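Putative ABC type-2 transporter (Thermotoga maritima MSB8, PDB 3CNI) probably acts as part of an ABC-type (ABC-2) membrane transporter, this chain being one domain of it that binds calcium in the crystal. Local coordinates at residues 131-135 with 143-149; 23-27 with 108-112. One frame throughout, in Å; residues are numbered along the deposited sequence. Where two conformers were deposited one is given.

Overall arrangement
Contact 1 packs strand 127-135 of the mixed sheet against helix 145-152, the last helix, and contact 2 joins helix 22-32 to the loop that follows helix 89-107. They lie on opposite sides of the chain's centre, with their own centres about 27 Å apart and nearest atoms about 15 Å apart, so they do not touch. Contact 1 is local, with only seven residues between its segments, and contact 2 bridges eighty. The calcium of contact 1 lies beside it, held by E146 and S99 and reached by Q131 through a water; that of contact 2 hangs from E25, turned away from the packing. Both regions also meet the second subunit.

Contact 1 of 2, residues 131-135 with 143-149; sequences QHTYL and HSPEAIM. With CA (calcium ion), chain B.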
loop_
_atom_site.group_PDB
_atom_site.type_symbol
_atom_site.label_atom_id
_atom_site.label_comp_id
_atom_site.label_asym_id
_atom_site.label_seq_id
_atom_site.Cartn_x
_atom_site.Cartn_y
_atom_site.Cartn_z
ATOM N N GLN A 131 6.158 -11.739 -1.118
ATOM C CA GLN A 131 6.950 -11.090 -2.171
ATOM C C GLN A 131 8.273 -11.749 -2.326
ATOM O O GLN A 131 8.874 -12.211 -1.377
ATOM C CB GLN A 131 7.125 -9.610 -1.877
ATOM C CG GLN A 131 5.873 -8.888 -1.501
ATOM C CD GLN A 131 6.054 -7.381 -1.470
ATOM O OE1 GLN A 131 6.543 -6.787 -2.399
ATOM N NE2 GLN A 131 5.652 -6.765 -0.391
ATOM N N HIS A 132 8.679 -11.877 -3.581
ATOM C CA HIS A 132 10.014 -12.428 -4.007
ATOM C C HIS A 132 10.665 -11.475 -4.931
ATOM O O HIS A 132 9.987 -10.865 -5.775
ATOM C CB HIS A 132 9.883 -13.779 -4.731
ATOM C CG HIS A 132 8.934 -14.716 -4.069
ATOM N ND1 HIS A 132 9.269 -15.431 -2.948
ATOM C CD2 HIS A 132 7.628 -14.979 -4.302
ATOM C CE1 HIS A 132 8.223 -16.125 -2.540
ATOM N NE2 HIS A 132 7.218 -15.876 -3.352
ATOM N N THR A 133 11.983 -11.349 -4.782
ATOM C CA THR A 133 12.769 -10.389 -5.546
ATOM C C THR A 133 13.990 -10.938 -6.244
ATOM O O THR A 133 14.937 -11.468 -5.630
ATOM C CB THR A 133 13.238 -9.244 -4.647
ATOM O OG1 THR A 133 12.095 -8.680 -4.000
ATOM C CG2 THR A 133 13.947 -8.152 -5.455
ATOM N N TYR A 134 13.941 -10.756 -7.555
ATOM C CA TYR A 134 15.102 -10.861 -8.434
ATOM C C TYR A 134 15.809 -9.531 -8.520
ATOM O O TYR A 134 15.259 -8.513 -8.948
ATOM C CB TYR A 134 14.723 -11.283 -9.857
ATOM C CG TYR A 134 14.413 -12.738 -10.032
ATOM C CD1 TYR A 134 15.415 -13.679 -10.180
ATOM C CD2 TYR A 134 13.116 -13.166 -10.070
ATOM C CE1 TYR A 134 15.115 -15.017 -10.361
ATOM C CE2 TYR A 134 12.802 -14.486 -10.244
ATOM C CZ TYR A 134 13.787 -15.405 -10.388
ATOM O OH TYR A 134 13.414 -16.717 -10.560
ATOM N N LEU A 135 17.058 -9.580 -8.120
ATOM C CA LEU A 135 17.989 -8.484 -8.342
ATOM C C LEU A 135 19.166 -9.038 -9.125
ATOM O O LEU A 135 19.877 -9.958 -8.686
ATOM C CB LEU A 135 18.451 -7.901 -7.007
ATOM C CG LEU A 135 19.577 -6.864 -7.038
ATOM C CD1 LEU A 135 19.298 -5.781 -8.051
ATOM C CD2 LEU A 135 19.736 -6.271 -5.640
ATOM N N HIS A 143 11.418 -12.054 0.100
ATOM C CA HIS A 143 11.771 -10.700 0.359
ATOM C C HIS A 143 11.223 -9.819 -0.675
ATOM O O HIS A 143 11.261 -10.123 -1.861
ATOM C CB HIS A 143 13.293 -10.527 0.394
ATOM C CG HIS A 143 13.957 -11.235 1.527
ATOM N ND1 HIS A 143 13.985 -12.606 1.633
ATOM C CD2 HIS A 143 14.660 -10.761 2.578
ATOM C CE1 HIS A 143 14.633 -12.948 2.732
ATOM N NE2 HIS A 143 15.089 -11.846 3.299
ATOM N N SER A 144 10.756 -8.684 -0.191
ATOM C CA SER A 144 10.368 -7.519 -0.995
ATOM C C SER A 144 11.570 -6.706 -1.480
ATOM O O SER A 144 12.707 -6.828 -0.921
ATOM C CB SER A 144 9.476 -6.589 -0.130
ATOM O OG SER A 144 10.226 -5.847 0.824
ATOM N N PRO A 145 11.353 -5.855 -2.504
ATOM C CA PRO A 145 12.449 -5.015 -2.964
ATOM C C PRO A 145 12.927 -4.028 -1.938
ATOM O O PRO A 145 14.102 -3.728 -1.874
ATOM C CB PRO A 145 11.855 -4.284 -4.173
ATOM C CG PRO A 145 10.733 -5.159 -4.663
ATOM C CD PRO A 145 10.180 -5.787 -3.408
ATOM N N GLU A 146 11.994 -3.520 -1.138
ATOM C CA GLU A 146 12.346 -2.619 -0.026
ATOM C C GLU A 146 13.351 -3.306 0.879
ATOM O O GLU A 146 14.376 -2.730 1.296
ATOM C CB GLU A 146 11.147 -2.297 0.818
ATOM C CG GLU A 146 10.024 -1.438 0.151
ATOM C CD GLU A 146 8.888 -2.196 -0.629
ATOM O OE1 GLU A 146 9.026 -3.313 -1.234
ATOM O OE2 GLU A 146 7.837 -1.569 -0.690
ATOM N N ALA A 147 13.008 -4.534 1.248
ATOM C CA ALA A 147 13.845 -5.341 2.191
ATOM C C ALA A 147 15.200 -5.561 1.581
ATOM O O ALA A 147 16.204 -5.385 2.216
ATOM C CB ALA A 147 13.198 -6.700 2.518
ATOM N N ILE A 148 15.223 -5.953 0.327
ATOM C CA ILE A 148 16.504 -6.241 -0.317
ATOM C C ILE A 148 17.327 -4.970 -0.421
ATOM O O ILE A 148 18.518 -4.958 -0.211
ATOM C CB ILE A 148 16.375 -6.903 -1.690
ATOM C CG1 ILE A 148 15.790 -8.283 -1.484
ATOM C CG2 ILE A 148 17.776 -7.068 -2.297
ATOM C CD1 ILE A 148 16.683 -9.162 -0.605
HETATM N N MSE A 149 16.644 -3.885 -0.710
HETATM C CA MSE A 149 17.346 -2.621 -0.879
HETATM C C MSE A 149 17.803 -2.101 0.460
HETATM O O MSE A 149 18.838 -1.535 0.532
HETATM C CB MSE A 149 16.436 -1.594 -1.585
HETATM C CG MSE A 149 16.095 -1.968 -3.035
HETATM SE SE MSE A 149 17.748 -1.815 -4.143
HETATM C CE MSE A 149 17.585 -3.584 -5.007
HETATM CA CA CA B . 5.517 -2.167 -1.338
HETATM O O HOH W 1 6.891 -3.978 -2.406
HETATM O O HOH W 2 3.506 -3.369 -1.068
HETATM O O HOH W 3 4.795 -0.831 0.493
HETATM O O HOH W 4 5.640 0.049 -2.048
#
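A water-bridged calcium site ties Q131 to E146 where the hairpin of strands 127-135 and 138-140 leads into helix 145-152. E146 OE2 binds the calcium at 2.5 Å, and S99 OG and four waters complete six ligands. One of these waters sits between the two residues and donates one hydrogen to E146 OE1 and the other to Q131 OE1, 2.8 Å away, which separates two acceptors and leaves its oxygen for the metal. A chi2 of -169° keeps the glutamine extended beyond CG, which carries OE1 out to the water, and W82 NE1 grips the same OE1 and helps fix the amide. S144 is the N-cap of the helix: its OG accepts from A147 N at 3.1 Å with a nearly straight N-H...O angle of 160°. One residue earlier in the same segment, H143 O accepts from T133 OG1 at 2.7 Å, the hydroxyl reaching it from above the carbonyl plane, 36° out of it. The same hydroxyl lies against the P145 ring, 3.5 Å from P145 CD. Farther along, L135 slants across I148, and its CD2 meets I148 CG2 at 4.0 Å and the methyl CE of selenomethionine M149 at a tight 3.5 Å.

Contact 2 of 2, residues 23-27 with 108-112; sequences IAELA and QLASF. With CA (calcium ion), chain C.
L109 CD2 points at the side of helix 22-32 formed by I23, L26 and A27, touching I23 CG1 at 4.3 Å and A27 CB at 4.4 Å. L26 CD1 lies at the edge of this apolar patch, 4.5 Å from L109 CD2, and also comes within 4.1 Å of the backbone oxygen Q108 O. L26 reaches toward F112 because chi1 (-160°) turns CG away from the backbone N, and the two side chains cross at about a right angle. F112 was modelled in two conformers, so how closely its ring sits to I23 and L26 is uncertain. Shortening L26 to an alanine removes its CG and both methyls, and would probably leave L109 CD2 with only I23 and A27 beside it from helix segment 23-27 and the F112 ring freer to turn. Behind the patch, F112 N bonds to L109 O at 3.0 Å, which sets the turn carrying both side chains. E25 takes no part, its OE2 instead binding calcium at 2.6 Å. A24 N is bonded to S67 OG, I23 rests on S67 and L70, and A27 on F66, so helix 66-72 backs helix 22-32, while A110 and S111 pack on L89 of the second subunit at the turn after helix 89-107.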
loop_
_atom_site.group_PDB
_atom_site.type_symbol
_atom_site.label_atom_id
_atom_site.label_comp_id
_atom_site.label_asym_id
_atom_site.label_seq_id
_atom_site.Cartn_x
_atom_site.Cartn_y
_atom_site.Cartn_z
ATOM N N ILE A 23 -13.991 -15.860 -7.363
ATOM C CA ILE A 23 -13.385 -14.669 -6.742
ATOM C C ILE A 23 -11.910 -14.487 -7.225
ATOM O O ILE A 23 -11.452 -13.358 -7.433
ATOM C CB ILE A 23 -13.530 -14.668 -5.206
ATOM C CG1 ILE A 23 -13.229 -13.244 -4.689
ATOM C CG2 ILE A 23 -12.582 -15.658 -4.551
ATOM C CD1 ILE A 23 -14.357 -12.313 -5.033
ATOM N N ALA A 24 -11.176 -15.593 -7.391
ATOM C CA ALA A 24 -9.872 -15.550 -8.110
ATOM C C ALA A 24 -9.997 -14.905 -9.471
ATOM O O ALA A 24 -9.205 -14.074 -9.847
ATOM C CB ALA A 24 -9.302 -16.969 -8.325
ATOM N N GLU A 25 -10.931 -15.392 -10.278
ATOM C CA GLU A 25 -11.155 -14.760 -11.616
ATOM C C GLU A 25 -11.347 -13.254 -11.531
ATOM O O GLU A 25 -10.887 -12.475 -12.384
ATOM C CB GLU A 25 -12.293 -15.363 -12.362
ATOM C CG GLU A 25 -12.062 -16.797 -12.668
ATOM C CD GLU A 25 -13.215 -17.399 -13.424
ATOM O OE1 GLU A 25 -14.185 -16.660 -13.692
ATOM O OE2 GLU A 25 -13.175 -18.615 -13.753
ATOM N N LEU A 26 -11.977 -12.863 -10.437
ATOM C CA LEU A 26 -12.353 -11.491 -10.210
ATOM C C LEU A 26 -11.159 -10.637 -9.811
ATOM O O LEU A 26 -11.042 -9.499 -10.199
ATOM C CB LEU A 26 -13.414 -11.446 -9.128
ATOM C CG LEU A 26 -14.263 -10.206 -9.074
ATOM C CD1 LEU A 26 -13.317 -9.055 -8.752
ATOM C CD2 LEU A 26 -15.100 -10.073 -10.371
ATOM N N ALA A 27 -10.238 -11.254 -9.083
ATOM C CA ALA A 27 -9.012 -10.618 -8.714
ATOM C C ALA A 27 -8.190 -10.375 -10.000
ATOM O O ALA A 27 -7.703 -9.305 -10.250
ATOM C CB ALA A 27 -8.240 -11.483 -7.720
ATOM N N GLN A 108 -11.531 -3.498 -4.317
ATOM C CA GLN A 108 -12.341 -4.051 -5.382
ATOM C C GLN A 108 -12.788 -5.477 -5.079
ATOM O O GLN A 108 -13.490 -6.087 -5.889
ATOM C CB GLN A 108 -11.644 -4.018 -6.738
ATOM C CG GLN A 108 -11.306 -2.633 -7.269
ATOM C CD GLN A 108 -10.406 -2.671 -8.517
ATOM O OE1 GLN A 108 -10.856 -3.012 -9.599
ATOM N NE2 GLN A 108 -9.118 -2.329 -8.353
ATOM N N LEU A 109 -12.477 -5.987 -3.892
ATOM C CA LEU A 109 -12.924 -7.348 -3.517
ATOM C C LEU A 109 -14.038 -7.297 -2.504
ATOM O O LEU A 109 -14.696 -8.303 -2.216
ATOM C CB LEU A 109 -11.765 -8.179 -2.928
ATOM C CG LEU A 109 -10.600 -8.668 -3.818
ATOM C CD1 LEU A 109 -9.467 -9.375 -2.984
ATOM C CD2 LEU A 109 -11.051 -9.559 -4.947
ATOM N N ALA A 110 -14.216 -6.103 -1.939
ATOM C CA ALA A 110 -14.912 -5.947 -0.669
ATOM C C ALA A 110 -16.351 -6.411 -0.655
ATOM O O ALA A 110 -16.787 -7.026 0.304
ATOM C CB ALA A 110 -14.790 -4.509 -0.157
ATOM N N SER A 111 -17.091 -6.101 -1.707
ATOM C CA SER A 111 -18.522 -6.427 -1.804
ATOM C C SER A 111 -18.739 -7.917 -1.696
ATOM O O SER A 111 -19.875 -8.412 -1.346
ATOM C CB SER A 111 -19.103 -6.032 -3.170
ATOM O OG SER A 111 -19.491 -4.689 -3.228
ATOM N N PHE A 112 -17.682 -8.660 -2.031
ATOM C CA PHE A 112 -17.788 -10.094 -2.098
ATOM C C PHE A 112 -17.552 -10.680 -0.694
ATOM O O PHE A 112 -17.797 -11.843 -0.429
ATOM C CB PHE A 112 -16.838 -10.636 -3.181
ATOM C CG PHE A 112 -16.705 -9.721 -4.442
ATOM C CD1 PHE A 112 -15.476 -9.508 -5.044
ATOM C CD2 PHE A 112 -17.799 -9.109 -5.004
ATOM C CE1 PHE A 112 -15.347 -8.699 -6.161
ATOM C CE2 PHE A 112 -17.673 -8.318 -6.136
ATOM C CZ PHE A 112 -16.455 -8.119 -6.698
HETATM CA CA CA C . -15.572 -19.388 -14.360
HETATM O O HOH W 5 -15.111 -19.978 -12.017
#